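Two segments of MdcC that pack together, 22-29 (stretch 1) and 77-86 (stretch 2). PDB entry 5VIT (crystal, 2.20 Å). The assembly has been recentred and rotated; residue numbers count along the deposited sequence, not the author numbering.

Stretch 1 22-29: CVGSGDLE
Stretch 2, residues 77-86: DFGATPGVVR

The two segments run antiparallel where they pair, then stretch 2 turns into a helix that passes the strand through Leu28 and Glu29 with axes 8.5 Å apart and directions only 27° from parallel. Extended Leu28 (phi/psi -149/158) faces Asp77 (-110/131) at a CA-CA distance of 4.1 Å. Beside this pair, Phe78 N donates to Asp27 O at 2.9 Å and Gly26 N donates to Phe78 O at 2.7 Å, so Phe78 is held by both its backbone polar groups.

A type II turn from Gly24 to Asp27 shapes the first surface: Ser25 at -60/134, then Gly26 at 79/15, a positive phi that favours glycine. Phe78 (chi1 t, chi2 -3°) lies against this turn. Ser25 CA sits over one ring face, 3.8 Å from the ring centroid, while Val23 O approaches the edge, 3.7 Å from Phe78 CD2. Val23 CG1 also meets Phe78 CB at 4.0 Å.

The main bump on the other face is Leu28 (chi1 p, chi2 t). Its CD2 fits a hollow formed by Ala80 CB at 3.8 Å, Val84 CG1 at 4.0 Å and Val85 CA at 4.0 Å; its CD1 lies 4.1 Å from Val85 CG1. Val84 and Val85 are both t, and Val84 points toward the strand.

Local bonds accompany the bend that leads into this hollow. Asp77 (chi1 t) accepts from Gly79 N through OD2 (2.8 Å) and from Ala80 N through OD1 (2.9 Å), bracing the bend where Gly79 adopts 79/31. Thr81, chi1 p, then caps the helix, its OG1 accepting from Val84 N at 3.2 Å. Where the backbones stay close, Gly26 and Ala80 being 4.1 Å apart CA to CA, Gly26 O lies 3.5 Å from Ala80 CA in a CA-H...O contact, and a water links the segments, donating to Gly26 O (2.7 Å) and accepting from Thr81 N (2.9 Å).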

# COMPACT_ATOMS: atom_id res chain seq x y z
N CYS B 22 -2.03 -21.34 17.91
CA CYS B 22 -1.80 -21.95 19.20
C CYS B 22 -2.33 -21.00 20.28
O CYS B 22 -2.31 -19.79 20.09
CB CYS B 22 -0.30 -22.22 19.35
SG CYS B 22 0.20 -22.74 20.92
N VAL B 23 -2.81 -21.54 21.39
CA VAL B 23 -3.34 -20.67 22.43
C VAL B 23 -2.22 -20.29 23.40
O VAL B 23 -2.32 -20.50 24.61
CB VAL B 23 -4.54 -21.33 23.17
CG1 VAL B 23 -5.27 -20.31 24.00
CG2 VAL B 23 -5.50 -21.93 22.16
N GLY B 24 -1.15 -19.74 22.85
CA GLY B 24 -0.09 -19.16 23.67
C GLY B 24 -0.46 -17.72 23.95
O GLY B 24 -1.27 -17.15 23.22
N SER B 25 0.10 -17.13 25.01
CA SER B 25 -0.22 -15.73 25.31
C SER B 25 0.18 -14.84 24.15
O SER B 25 1.26 -14.99 23.61
CB SER B 25 0.47 -15.26 26.60
OG SER B 25 1.86 -15.52 26.55
N GLY B 26 -0.71 -13.93 23.77
CA GLY B 26 -0.45 -13.04 22.66
C GLY B 26 -0.66 -13.72 21.32
O GLY B 26 -0.23 -13.22 20.28
N ASP B 27 -1.33 -14.86 21.35
CA ASP B 27 -1.56 -15.65 20.14
C ASP B 27 -2.97 -16.27 20.17
O ASP B 27 -3.68 -16.13 21.16
CB ASP B 27 -0.49 -16.75 20.00
CG ASP B 27 -0.33 -17.25 18.57
OD1 ASP B 27 0.53 -18.12 18.34
OD2 ASP B 27 -1.08 -16.78 17.69
N LEU B 28 -3.35 -16.94 19.09
CA LEU B 28 -4.64 -17.61 19.01
C LEU B 28 -4.54 -18.84 18.12
O LEU B 28 -3.65 -18.92 17.28
CB LEU B 28 -5.72 -16.66 18.45
CG LEU B 28 -5.63 -16.36 16.94
CD1 LEU B 28 -6.93 -15.75 16.46
CD2 LEU B 28 -4.42 -15.42 16.59
N GLU B 29 -5.46 -19.78 18.29
CA GLU B 29 -5.61 -20.84 17.29
C GLU B 29 -6.93 -20.64 16.56
O GLU B 29 -7.86 -20.06 17.11
CB GLU B 29 -5.58 -22.24 17.92
CG GLU B 29 -6.83 -22.58 18.74
CD GLU B 29 -6.76 -23.96 19.40
OE1 GLU B 29 -7.71 -24.32 20.13
OE2 GLU B 29 -5.75 -24.68 19.18
N ASP B 77 -8.59 -17.38 21.45
CA ASP B 77 -7.62 -16.30 21.52
C ASP B 77 -7.15 -15.96 22.93
O ASP B 77 -7.96 -15.77 23.85
CB ASP B 77 -8.20 -15.03 20.88
CG ASP B 77 -7.36 -13.82 21.19
OD1 ASP B 77 -6.34 -13.64 20.50
OD2 ASP B 77 -7.67 -13.06 22.13
N PHE B 78 -5.84 -15.87 23.09
CA PHE B 78 -5.20 -15.48 24.35
C PHE B 78 -4.53 -14.11 24.15
O PHE B 78 -3.32 -13.95 24.37
CB PHE B 78 -4.19 -16.57 24.77
CG PHE B 78 -3.70 -16.47 26.20
CD1 PHE B 78 -4.10 -15.44 27.04
CD2 PHE B 78 -2.83 -17.45 26.70
CE1 PHE B 78 -3.64 -15.36 28.35
CE2 PHE B 78 -2.36 -17.38 28.01
CZ PHE B 78 -2.76 -16.33 28.84
N GLY B 79 -5.30 -13.13 23.70
CA GLY B 79 -4.81 -11.76 23.63
C GLY B 79 -3.90 -11.38 22.47
O GLY B 79 -3.04 -10.51 22.61
N ALA B 80 -4.09 -12.02 21.33
CA ALA B 80 -3.37 -11.65 20.13
C ALA B 80 -3.74 -10.21 19.71
O ALA B 80 -4.86 -9.78 19.94
CB ALA B 80 -3.66 -12.62 19.01
N THR B 81 -2.80 -9.48 19.12
CA THR B 81 -3.13 -8.20 18.50
C THR B 81 -4.03 -8.45 17.29
O THR B 81 -4.01 -9.54 16.72
CB THR B 81 -1.89 -7.43 18.06
OG1 THR B 81 -1.15 -8.23 17.12
CG2 THR B 81 -1.01 -7.09 19.26
N PRO B 82 -4.82 -7.44 16.88
CA PRO B 82 -5.64 -7.55 15.67
C PRO B 82 -4.80 -7.89 14.45
O PRO B 82 -5.27 -8.61 13.56
CB PRO B 82 -6.25 -6.16 15.54
CG PRO B 82 -6.38 -5.71 16.94
CD PRO B 82 -5.11 -6.20 17.62
N GLY B 83 -3.58 -7.37 14.42
CA GLY B 83 -2.63 -7.72 13.38
C GLY B 83 -2.31 -9.20 13.33
O GLY B 83 -2.36 -9.81 12.25
N VAL B 84 -1.98 -9.79 14.47
CA VAL B 84 -1.73 -11.23 14.53
C VAL B 84 -3.00 -12.02 14.18
O VAL B 84 -2.93 -12.98 13.41
CB VAL B 84 -1.22 -11.67 15.93
CG1 VAL B 84 -1.18 -13.21 16.05
CG2 VAL B 84 0.16 -11.07 16.21
N VAL B 85 -4.14 -11.60 14.72
CA VAL B 85 -5.42 -12.24 14.43
C VAL B 85 -5.71 -12.27 12.92
O VAL B 85 -5.98 -13.32 12.34
CB VAL B 85 -6.61 -11.54 15.15
CG1 VAL B 85 -7.91 -12.16 14.72
CG2 VAL B 85 -6.46 -11.59 16.67
N ARG B 86 -5.63 -11.10 12.28
CA ARG B 86 -5.85 -11.02 10.84
C ARG B 86 -4.94 -11.96 10.05
O ARG B 86 -5.40 -12.70 9.19
CB ARG B 86 -5.66 -9.58 10.35
CG ARG B 86 -5.76 -9.51 8.84
CD ARG B 86 -5.72 -8.11 8.28
NE ARG B 86 -5.69 -8.20 6.82
CZ ARG B 86 -5.49 -7.18 6.00
NH1 ARG B 86 -5.28 -5.96 6.48
NH2 ARG B 86 -5.50 -7.39 4.69
O HOH W 1 -0.12 -10.60 19.53